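Local coordinates for protein PA1221 (Pseudomonas aeruginosa, PDB 4DG8) that belongs to the ANL superfamily of AMP-binding enzymes, carries a phosphopantetheine attachment domain, and holds adenosine monophosphate in its pocket, at residues L65-L70 against P153-R158; L328-I333 against R411-G416; A360-A365 against Y398-R403. All blocks are in the same frame, centred on the assembly; numbering follows the deposited sequence.

Interaction 1: residues L65-L70 against P153-R158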
loop_
_atom_site.group_PDB
_atom_site.type_symbol
_atom_site.label_atom_id
_atom_site.label_comp_id
_atom_site.label_asym_id
_atom_site.label_seq_id
_atom_site.Cartn_x
_atom_site.Cartn_y
_atom_site.Cartn_z
ATOM N N LEU A 65 -14.327 -6.598 -20.918
ATOM C CA LEU A 65 -14.779 -6.748 -19.542
ATOM C C LEU A 65 -15.559 -5.500 -19.093
ATOM O O LEU A 65 -16.566 -5.594 -18.385
ATOM C CB LEU A 65 -13.595 -7.019 -18.612
ATOM C CG LEU A 65 -13.953 -7.153 -17.130
ATOM C CD1 LEU A 65 -15.059 -8.183 -16.953
ATOM C CD2 LEU A 65 -12.708 -7.550 -16.319
ATOM N N SER A 66 -15.092 -4.329 -19.515
ATOM C CA SER A 66 -15.761 -3.084 -19.167
ATOM C C SER A 66 -17.154 -3.068 -19.777
ATOM O O SER A 66 -18.074 -2.494 -19.202
ATOM C CB SER A 66 -14.945 -1.861 -19.604
ATOM O OG SER A 66 -15.689 -0.656 -19.437
ATOM N N ASP A 67 -17.311 -3.701 -20.936
ATOM C CA ASP A 67 -18.626 -3.797 -21.546
ATOM C C ASP A 67 -19.559 -4.541 -20.600
ATOM O O ASP A 67 -20.706 -4.125 -20.360
ATOM C CB ASP A 67 -18.559 -4.526 -22.883
ATOM C CG ASP A 67 -17.945 -3.692 -23.969
ATOM O OD1 ASP A 67 -17.944 -2.452 -23.827
ATOM O OD2 ASP A 67 -17.476 -4.284 -24.972
ATOM N N TYR A 68 -19.057 -5.645 -20.052
ATOM C CA TYR A 68 -19.839 -6.376 -19.042
ATOM C C TYR A 68 -20.161 -5.535 -17.758
ATOM O O TYR A 68 -21.328 -5.454 -17.282
ATOM C CB TYR A 68 -19.114 -7.689 -18.711
ATOM C CG TYR A 68 -19.649 -8.410 -17.496
ATOM C CD1 TYR A 68 -20.637 -9.380 -17.613
ATOM C CD2 TYR A 68 -19.156 -8.117 -16.227
ATOM C CE1 TYR A 68 -21.119 -10.038 -16.502
ATOM C CE2 TYR A 68 -19.628 -8.761 -15.112
ATOM C CZ TYR A 68 -20.611 -9.723 -15.248
ATOM O OH TYR A 68 -21.082 -10.361 -14.119
ATOM N N LEU A 69 -19.133 -4.891 -17.208
ATOM C CA LEU A 69 -19.313 -4.079 -16.011
ATOM C C LEU A 69 -20.344 -2.969 -16.237
ATOM O O LEU A 69 -21.197 -2.707 -15.387
ATOM C CB LEU A 69 -17.982 -3.463 -15.572
ATOM C CG LEU A 69 -16.846 -4.433 -15.251
ATOM C CD1 LEU A 69 -15.634 -3.658 -14.713
ATOM C CD2 LEU A 69 -17.322 -5.488 -14.245
ATOM N N LEU A 70 -20.252 -2.303 -17.380
ATOM C CA LEU A 70 -21.171 -1.219 -17.681
ATOM C C LEU A 70 -22.574 -1.754 -17.881
ATOM O O LEU A 70 -23.544 -1.079 -17.555
ATOM C CB LEU A 70 -20.713 -0.437 -18.908
ATOM C CG LEU A 70 -19.519 0.446 -18.556
ATOM C CD1 LEU A 70 -18.882 1.071 -19.785
ATOM C CD2 LEU A 70 -19.906 1.496 -17.505
ATOM N N PRO A 153 -22.979 -6.349 -24.782
ATOM C CA PRO A 153 -22.976 -5.475 -25.961
ATOM C C PRO A 153 -21.774 -4.542 -25.911
ATOM O O PRO A 153 -21.481 -4.010 -24.833
ATOM C CB PRO A 153 -24.264 -4.655 -25.798
ATOM C CG PRO A 153 -25.088 -5.387 -24.782
ATOM C CD PRO A 153 -24.108 -6.063 -23.878
ATOM N N ALA A 154 -21.083 -4.343 -27.032
ATOM C CA ALA A 154 -19.926 -3.453 -27.026
ATOM C C ALA A 154 -20.372 -2.038 -26.674
ATOM O O ALA A 154 -21.265 -1.486 -27.318
ATOM C CB ALA A 154 -19.224 -3.478 -28.363
ATOM N N SER A 155 -19.757 -1.453 -25.648
ATOM C CA SER A 155 -20.195 -0.154 -25.158
ATOM C C SER A 155 -20.184 0.883 -26.268
ATOM O O SER A 155 -19.187 1.049 -26.969
ATOM C CB SER A 155 -19.321 0.327 -23.999
ATOM O OG SER A 155 -19.626 1.674 -23.667
ATOM N N VAL A 156 -21.305 1.575 -26.426
ATOM C CA VAL A 156 -21.392 2.655 -27.396
ATOM C C VAL A 156 -20.413 3.758 -26.996
ATOM O O VAL A 156 -19.652 4.256 -27.830
ATOM C CB VAL A 156 -22.829 3.210 -27.500
ATOM C CG1 VAL A 156 -22.847 4.487 -28.328
ATOM C CG2 VAL A 156 -23.752 2.162 -28.102
ATOM N N ALA A 157 -20.452 4.135 -25.717
ATOM C CA ALA A 157 -19.517 5.101 -25.149
ATOM C C ALA A 157 -19.296 4.804 -23.672
ATOM O O ALA A 157 -20.246 4.496 -22.956
ATOM C CB ALA A 157 -20.056 6.502 -25.320
ATOM N N ARG A 158 -18.057 4.921 -23.203
ATOM C CA ARG A 158 -17.783 4.713 -21.793
ATOM C C ARG A 158 -17.963 6.034 -21.071
ATOM O O ARG A 158 -17.802 7.090 -21.675
ATOM C CB ARG A 158 -16.379 4.151 -21.582
ATOM C CG ARG A 158 -16.109 3.005 -22.526
ATOM C CD ARG A 158 -15.152 1.960 -22.005
ATOM N NE ARG A 158 -15.011 0.978 -23.073
ATOM C CZ ARG A 158 -15.724 -0.136 -23.159
ATOM N NH1 ARG A 158 -16.595 -0.446 -22.199
ATOM N NH2 ARG A 158 -15.555 -0.945 -24.199
#
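Asp67 and Arg158 meet at about a right angle, the arginine arriving with the end of its guanidinium on a single carboxylate oxygen. Both terminal nitrogens go to OD1: NH2 of Arg158 lies 2.8 Å from OD1 of Asp67, and NH1 forms a second bond to the same atom. Sharing OD1 sets this salt bridge apart from a side-by-side pairing in which each oxygen would take one nitrogen. The two flat groups are turned 27° apart, and both nitrogens approach from above the carboxylate plane. A third donor, the backbone N of Ser155, reaches OD1 of Asp67 at 2.8 Å from the other face of the carboxylate, and more steeply. OD2 of Asp67 instead rests 3.3 Å from CA of Ala154. The extended run of Arg158 from CG to NE carries the guanidinium back to the helix, where CD1 of Leu70 touches its edge, 3.7 Å from NH1. Ser66 OG lies 2.9 Å from NH1 of Arg158 and is hydrogen-bonded to Ser100, just beyond helix 88-99. One carboxylate on helix 55-72 thus pins the irregular loop between strands 143-145 and 166-172 through both backbone and side chain, a partly buried junction of helix and loop within the AMP-binding family region.

Interaction 2: residues L328-I333 against R411-G416. With AMP (adenosine monophosphate), chain B.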
loop_
_atom_site.group_PDB
_atom_site.type_symbol
_atom_site.label_atom_id
_atom_site.label_comp_id
_atom_site.label_asym_id
_atom_site.label_seq_id
_atom_site.Cartn_x
_atom_site.Cartn_y
_atom_site.Cartn_z
ATOM N N LEU A 328 25.014 7.268 3.625
ATOM C CA LEU A 328 25.390 6.008 4.258
ATOM C C LEU A 328 26.167 6.244 5.542
ATOM O O LEU A 328 26.446 5.302 6.294
ATOM C CB LEU A 328 26.210 5.150 3.303
ATOM C CG LEU A 328 25.543 4.834 1.969
ATOM C CD1 LEU A 328 26.506 4.031 1.121
ATOM C CD2 LEU A 328 24.229 4.089 2.166
ATOM N N GLU A 329 26.513 7.504 5.789
ATOM C CA GLU A 329 27.220 7.873 7.002
ATOM C C GLU A 329 26.290 8.393 8.097
ATOM O O GLU A 329 26.759 8.737 9.174
ATOM C CB GLU A 329 28.269 8.943 6.701
ATOM C CG GLU A 329 29.291 8.528 5.677
ATOM C CD GLU A 329 29.964 7.220 6.042
ATOM O OE1 GLU A 329 30.434 7.083 7.196
ATOM O OE2 GLU A 329 30.007 6.324 5.175
ATOM N N GLU A 330 24.988 8.466 7.826
ATOM C CA GLU A 330 24.068 9.069 8.789
ATOM C C GLU A 330 23.392 8.021 9.672
ATOM O O GLU A 330 23.468 6.819 9.383
ATOM C CB GLU A 330 22.985 9.864 8.039
ATOM C CG GLU A 330 23.518 10.875 7.016
ATOM C CD GLU A 330 23.660 12.287 7.576
ATOM O OE1 GLU A 330 23.383 12.488 8.776
ATOM O OE2 GLU A 330 24.041 13.200 6.812
ATOM N N ASP A 331 22.669 8.489 10.696
ATOM C CA ASP A 331 21.980 7.611 11.646
ATOM C C ASP A 331 20.673 7.130 11.028
ATOM O O ASP A 331 20.089 6.155 11.479
ATOM C CB ASP A 331 21.643 8.348 12.953
ATOM C CG ASP A 331 22.819 8.447 13.923
ATOM O OD1 ASP A 331 23.960 8.075 13.575
ATOM O OD2 ASP A 331 22.583 8.930 15.055
ATOM N N ASP A 332 20.202 7.847 10.011
ATOM C CA ASP A 332 18.961 7.499 9.322
ATOM C C ASP A 332 19.052 7.958 7.877
ATOM O O ASP A 332 19.709 8.947 7.601
ATOM C CB ASP A 332 17.769 8.210 9.976
ATOM C CG ASP A 332 17.868 9.738 9.871
ATOM O OD1 ASP A 332 18.647 10.334 10.646
ATOM O OD2 ASP A 332 17.173 10.345 9.020
ATOM N N ILE A 333 18.379 7.255 6.967
ATOM C CA ILE A 333 18.277 7.698 5.574
ATOM C C ILE A 333 17.175 8.746 5.476
ATOM O O ILE A 333 16.044 8.475 5.888
ATOM C CB ILE A 333 17.880 6.542 4.634
ATOM C CG1 ILE A 333 18.830 5.347 4.801
ATOM C CG2 ILE A 333 17.816 7.022 3.178
ATOM C CD1 ILE A 333 20.294 5.670 4.517
ATOM N N ARG A 411 16.065 18.570 3.668
ATOM C CA ARG A 411 15.487 17.238 3.488
ATOM C C ARG A 411 14.797 16.820 4.778
ATOM O O ARG A 411 15.246 17.172 5.868
ATOM C CB ARG A 411 16.566 16.209 3.135
ATOM C CG ARG A 411 17.454 16.589 1.975
ATOM C CD ARG A 411 18.565 15.557 1.783
ATOM N NE ARG A 411 19.443 15.437 2.953
ATOM C CZ ARG A 411 20.572 14.727 2.962
ATOM N NH1 ARG A 411 20.967 14.085 1.867
ATOM N NH2 ARG A 411 21.314 14.667 4.059
ATOM N N LEU A 412 13.702 16.076 4.667
ATOM C CA LEU A 412 13.026 15.589 5.864
ATOM C C LEU A 412 13.683 14.333 6.436
ATOM O O LEU A 412 14.114 13.439 5.703
ATOM C CB LEU A 412 11.534 15.358 5.611
ATOM C CG LEU A 412 10.682 16.630 5.517
ATOM C CD1 LEU A 412 9.308 16.303 4.960
ATOM C CD2 LEU A 412 10.563 17.325 6.869
ATOM N N ARG A 413 13.759 14.296 7.760
ATOM C CA ARG A 413 14.332 13.185 8.500
ATOM C C ARG A 413 13.240 12.627 9.423
ATOM O O ARG A 413 12.785 13.315 10.345
ATOM C CB ARG A 413 15.527 13.693 9.301
ATOM C CG ARG A 413 16.497 14.510 8.437
ATOM C CD ARG A 413 17.185 13.624 7.382
ATOM N NE ARG A 413 18.138 12.743 8.039
ATOM C CZ ARG A 413 19.438 13.001 8.175
ATOM N NH1 ARG A 413 19.979 14.110 7.666
ATOM N NH2 ARG A 413 20.200 12.141 8.821
ATOM N N PHE A 414 12.805 11.396 9.157
ATOM C CA PHE A 414 11.680 10.805 9.881
ATOM C C PHE A 414 12.023 10.508 11.346
ATOM O O PHE A 414 13.058 9.912 11.656
ATOM C CB PHE A 414 11.210 9.539 9.177
ATOM C CG PHE A 414 10.001 8.908 9.802
ATOM C CD1 PHE A 414 8.723 9.228 9.351
ATOM C CD2 PHE A 414 10.140 7.985 10.830
ATOM C CE1 PHE A 414 7.605 8.644 9.920
ATOM C CE2 PHE A 414 9.026 7.393 11.400
ATOM C CZ PHE A 414 7.754 7.725 10.950
ATOM N N ILE A 415 11.147 10.922 12.252
ATOM C CA ILE A 415 11.374 10.672 13.671
ATOM C C ILE A 415 10.518 9.531 14.216
ATOM O O ILE A 415 11.048 8.535 14.731
ATOM C CB ILE A 415 11.209 11.945 14.518
ATOM C CG1 ILE A 415 12.289 12.971 14.133
ATOM C CG2 ILE A 415 11.290 11.607 16.006
ATOM C CD1 ILE A 415 12.082 14.352 14.747
ATOM N N GLY A 416 9.202 9.682 14.140
ATOM C CA GLY A 416 8.330 8.646 14.677
ATOM C C GLY A 416 6.906 9.113 14.924
ATOM O O GLY A 416 6.510 10.177 14.459
HETATM P P AMP B . 0.680 2.956 4.886
HETATM O O1P AMP B . 0.125 1.579 5.179
HETATM O O2P AMP B . 1.470 3.164 3.601
HETATM O O3P AMP B . -0.494 3.916 4.949
HETATM O "O5'" AMP B . 1.548 3.454 6.121
HETATM C "C5'" AMP B . 1.969 4.801 6.207
HETATM C "C4'" AMP B . 2.825 5.038 7.420
HETATM O "O4'" AMP B . 3.972 4.147 7.403
HETATM C "C3'" AMP B . 3.432 6.425 7.534
HETATM O "O3'" AMP B . 2.517 7.385 8.049
HETATM C "C2'" AMP B . 4.642 6.185 8.426
HETATM O "O2'" AMP B . 4.244 6.083 9.788
HETATM C "C1'" AMP B . 5.102 4.804 7.950
HETATM N N9 AMP B . 6.145 4.896 6.902
HETATM C C8 AMP B . 5.921 4.725 5.577
HETATM N N7 AMP B . 7.060 4.867 4.855
HETATM C C5 AMP B . 8.053 5.149 5.712
HETATM C C6 AMP B . 9.513 5.420 5.606
HETATM N N6 AMP B . 10.137 5.423 4.414
HETATM N N1 AMP B . 10.203 5.660 6.748
HETATM C C2 AMP B . 9.575 5.653 7.943
HETATM N N3 AMP B . 8.259 5.413 8.110
HETATM C C4 AMP B . 7.448 5.157 7.060
HETATM O O HOH W 1 23.644 13.126 3.857
HETATM O O HOH W 2 14.879 9.736 8.043
#
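Asp332 and Arg413 form the tight part of this contact, a side-on salt bridge in which each carboxylate oxygen takes one nitrogen. NE of Arg413 lies 2.8 Å from OD2 of Asp332, on the syn side of the carboxylate and in the guanidinium plane. That bond is almost straight, with an N-H...O angle of 178°. NH2 of Arg413 reaches OD1 of Asp332 at 3.0 Å, from above the carboxylate plane; the two flat groups are twisted against each other. With chi1 at 63°, CG of Asp332 sits between its own backbone N and carbonyl carbon, facing the arginine. A water donates to OD2 of Asp332 and to O of Ile333 and accepts from N of Phe414, joining the loop to strand 412-416.

Toward Glu330 the contact slackens. OE1 of Glu330 meets the edge of the same guanidinium through a weak bond to NH2 of Arg413, 3.2 Å long, with the planes nearly perpendicular at 87°. OE2 of Glu330 stands 4.1 Å from NH2 of Arg411, and a second water fills in, donating to the acid and accepting from the arginine. Asp407 pairs with both arginines, and Asp327 with Arg411.

Next along the strand, the C2/N3 side of the adenine of AMP comes over one face of the Phe414 ring, the rings tilted against each other, with C2 3.6 Å above the ring centre. The acids and arginines would be expected to balance one another's charge, consistent with an ionic link between the loop and the strand that carries Phe414.

Interaction 3: residues A360-A365 against Y398-R403. With AMP (adenosine monophosphate), chain B.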
loop_
_atom_site.group_PDB
_atom_site.type_symbol
_atom_site.label_atom_id
_atom_site.label_comp_id
_atom_site.label_asym_id
_atom_site.label_seq_id
_atom_site.Cartn_x
_atom_site.Cartn_y
_atom_site.Cartn_z
ATOM N N ALA A 360 11.749 19.515 15.542
ATOM C CA ALA A 360 10.750 18.487 15.240
ATOM C C ALA A 360 9.330 19.034 15.102
ATOM O O ALA A 360 8.916 19.922 15.844
ATOM C CB ALA A 360 10.788 17.373 16.290
ATOM N N GLY A 361 8.591 18.481 14.147
ATOM C CA GLY A 361 7.214 18.867 13.919
ATOM C C GLY A 361 6.434 17.729 13.291
ATOM O O GLY A 361 6.963 16.627 13.104
ATOM N N GLU A 362 5.169 17.991 12.976
ATOM C CA GLU A 362 4.342 17.008 12.301
ATOM C C GLU A 362 4.291 17.283 10.795
ATOM O O GLU A 362 4.153 18.437 10.361
ATOM C CB GLU A 362 2.935 16.993 12.894
ATOM C CG GLU A 362 1.971 16.106 12.130
ATOM C CD GLU A 362 0.544 16.222 12.629
ATOM O OE1 GLU A 362 0.247 17.156 13.411
ATOM O OE2 GLU A 362 -0.278 15.366 12.244
ATOM N N ILE A 363 4.427 16.216 10.011
ATOM C CA ILE A 363 4.333 16.298 8.560
ATOM C C ILE A 363 2.885 16.517 8.134
ATOM O O ILE A 363 1.977 15.815 8.583
ATOM C CB ILE A 363 4.866 15.024 7.883
ATOM C CG1 ILE A 363 6.353 14.826 8.172
ATOM C CG2 ILE A 363 4.667 15.088 6.374
ATOM C CD1 ILE A 363 6.875 13.478 7.623
ATOM N N VAL A 364 2.679 17.513 7.279
ATOM C CA VAL A 364 1.372 17.814 6.714
ATOM C C VAL A 364 1.487 17.823 5.196
ATOM O O VAL A 364 2.384 18.454 4.644
ATOM C CB VAL A 364 0.884 19.204 7.169
ATOM C CG1 VAL A 364 -0.440 19.539 6.509
ATOM C CG2 VAL A 364 0.789 19.258 8.699
ATOM N N ALA A 365 0.580 17.122 4.526
ATOM C CA ALA A 365 0.675 16.928 3.089
ATOM C C ALA A 365 -0.445 17.655 2.370
ATOM O O ALA A 365 -1.577 17.698 2.844
ATOM C CB ALA A 365 0.630 15.439 2.749
ATOM N N TYR A 398 -3.692 17.025 4.641
ATOM C CA TYR A 398 -3.780 15.858 5.503
ATOM C C TYR A 398 -2.644 15.881 6.523
ATOM O O TYR A 398 -1.459 15.877 6.154
ATOM C CB TYR A 398 -3.726 14.561 4.678
ATOM C CG TYR A 398 -3.740 13.318 5.539
ATOM C CD1 TYR A 398 -4.911 12.892 6.163
ATOM C CD2 TYR A 398 -2.577 12.586 5.761
ATOM C CE1 TYR A 398 -4.925 11.757 6.987
ATOM C CE2 TYR A 398 -2.585 11.450 6.567
ATOM C CZ TYR A 398 -3.768 11.037 7.176
ATOM O OH TYR A 398 -3.787 9.905 7.978
ATOM N N ARG A 399 -3.014 15.927 7.801
ATOM C CA ARG A 399 -2.064 15.779 8.904
ATOM C C ARG A 399 -1.763 14.297 9.126
ATOM O O ARG A 399 -2.655 13.519 9.465
ATOM C CB ARG A 399 -2.654 16.378 10.182
ATOM C CG ARG A 399 -2.990 17.851 10.067
ATOM C CD ARG A 399 -3.761 18.344 11.280
ATOM N NE ARG A 399 -2.978 18.269 12.508
ATOM C CZ ARG A 399 -3.306 18.893 13.640
ATOM N NH1 ARG A 399 -4.404 19.642 13.689
ATOM N NH2 ARG A 399 -2.538 18.773 14.721
ATOM N N THR A 400 -0.502 13.915 8.957
ATOM C CA THR A 400 -0.134 12.506 8.891
ATOM C C THR A 400 -0.040 11.795 10.245
ATOM O O THR A 400 -0.154 10.560 10.316
ATOM C CB THR A 400 1.235 12.331 8.202
ATOM O OG1 THR A 400 2.202 13.099 8.917
ATOM C CG2 THR A 400 1.195 12.788 6.739
ATOM N N GLY A 401 0.206 12.566 11.299
ATOM C CA GLY A 401 0.585 11.997 12.585
ATOM C C GLY A 401 2.042 11.528 12.605
ATOM O O GLY A 401 2.506 10.919 13.575
ATOM N N ASP A 402 2.774 11.797 11.530
ATOM C CA ASP A 402 4.200 11.482 11.501
ATOM C C ASP A 402 5.045 12.686 11.950
ATOM O O ASP A 402 4.795 13.829 11.558
ATOM C CB ASP A 402 4.632 10.998 10.109
ATOM C CG ASP A 402 4.039 9.653 9.750
ATOM O OD1 ASP A 402 4.026 8.740 10.610
ATOM O OD2 ASP A 402 3.590 9.501 8.600
ATOM N N ARG A 403 6.040 12.418 12.782
ATOM C CA ARG A 403 6.934 13.460 13.272
ATOM C C ARG A 403 8.288 13.321 12.598
ATOM O O ARG A 403 8.839 12.208 12.477
ATOM C CB ARG A 403 7.092 13.393 14.796
ATOM C CG ARG A 403 5.799 13.627 15.584
ATOM C CD ARG A 403 6.082 14.227 16.956
ATOM N NE ARG A 403 6.557 15.606 16.850
ATOM C CZ ARG A 403 7.135 16.281 17.841
ATOM N NH1 ARG A 403 7.318 15.702 19.020
ATOM N NH2 ARG A 403 7.534 17.535 17.654
HETATM P P AMP B . 0.680 2.956 4.886
HETATM O O1P AMP B . 0.125 1.579 5.179
HETATM O O2P AMP B . 1.470 3.164 3.601
HETATM O O3P AMP B . -0.494 3.916 4.949
HETATM O "O5'" AMP B . 1.548 3.454 6.121
HETATM C "C5'" AMP B . 1.969 4.801 6.207
HETATM C "C4'" AMP B . 2.825 5.038 7.420
HETATM O "O4'" AMP B . 3.972 4.147 7.403
HETATM C "C3'" AMP B . 3.432 6.425 7.534
HETATM O "O3'" AMP B . 2.517 7.385 8.049
HETATM C "C2'" AMP B . 4.642 6.185 8.426
HETATM O "O2'" AMP B . 4.244 6.083 9.788
HETATM C "C1'" AMP B . 5.102 4.804 7.950
HETATM N N9 AMP B . 6.145 4.896 6.902
HETATM C C8 AMP B . 5.921 4.725 5.577
HETATM N N7 AMP B . 7.060 4.867 4.855
HETATM C C5 AMP B . 8.053 5.149 5.712
HETATM C C6 AMP B . 9.513 5.420 5.606
HETATM N N6 AMP B . 10.137 5.423 4.414
HETATM N N1 AMP B . 10.203 5.660 6.748
HETATM C C2 AMP B . 9.575 5.653 7.943
HETATM N N3 AMP B . 8.259 5.413 8.110
HETATM C C4 AMP B . 7.448 5.157 7.060
#
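Ile363 O receives two donors from Thr400, the hydroxyl OG1 at 2.7 Å and the backbone N at 3.1 Å. The amide comes almost in line with the carbonyl, whereas the hydroxyl is tilted from its plane. Chi1 of Thr400, 57°, sets OG1 between its own N and carbonyl carbon, where it accepts from N of Asp402, closing an ST turn. Glu362 reaches over the same bend: its extended chain brings OE2 to the N of Gly401 at 3.0 Å, while OE1 makes only a weak salt bridge, 3.5 Å long, with NH2 of Arg399.

Beyond these, antiparallel pairing holds the bend at both ends. Ile363 N bonds to Asp402 O, and Ala365 and Tyr398 exchange two backbone bonds. Between the Glu362-Arg403 and Val364-Arg399 pairs the register slips by two, a beta bulge in which Ile363 alone faces Thr400, Gly401 and Asp402.

Outward, Asp402 presents its carboxylate to the ribose of AMP. OD1 of Asp402 accepts from O2' at 2.8 Å; the O3' bond to OD2 is modelled very short, its exact length doubtful. Arg417 and Tyr309 also hold this carboxylate. This is consistent with backbone and hydroxyl bonds fixing the bulge, and with the bulge placing Asp402 at the ribose.

How the interactions relate
Interactions 2 and 3 belong to one antiparallel sheet and touch directly: strands 393-406 and 412-416 are neighbours, joined by probable backbone hydrogen bonds of Arg403 with Ile415 and Gly416. Both reach AMP, one at the base and the other at the sugar. Interaction 1 is remote, its centre about 49 Å from that of interaction 2 and about 43 Å from that of interaction 3. All three are partly buried, but interaction 3 covers the most surface and includes the most buried residues. Its backbone pairing contrasts with the ionic, loop-anchoring chemistry of the other two, where interaction 1 gathers donors on one oxygen and interaction 2 distributes its ionic and water-mediated bonds over several side chains.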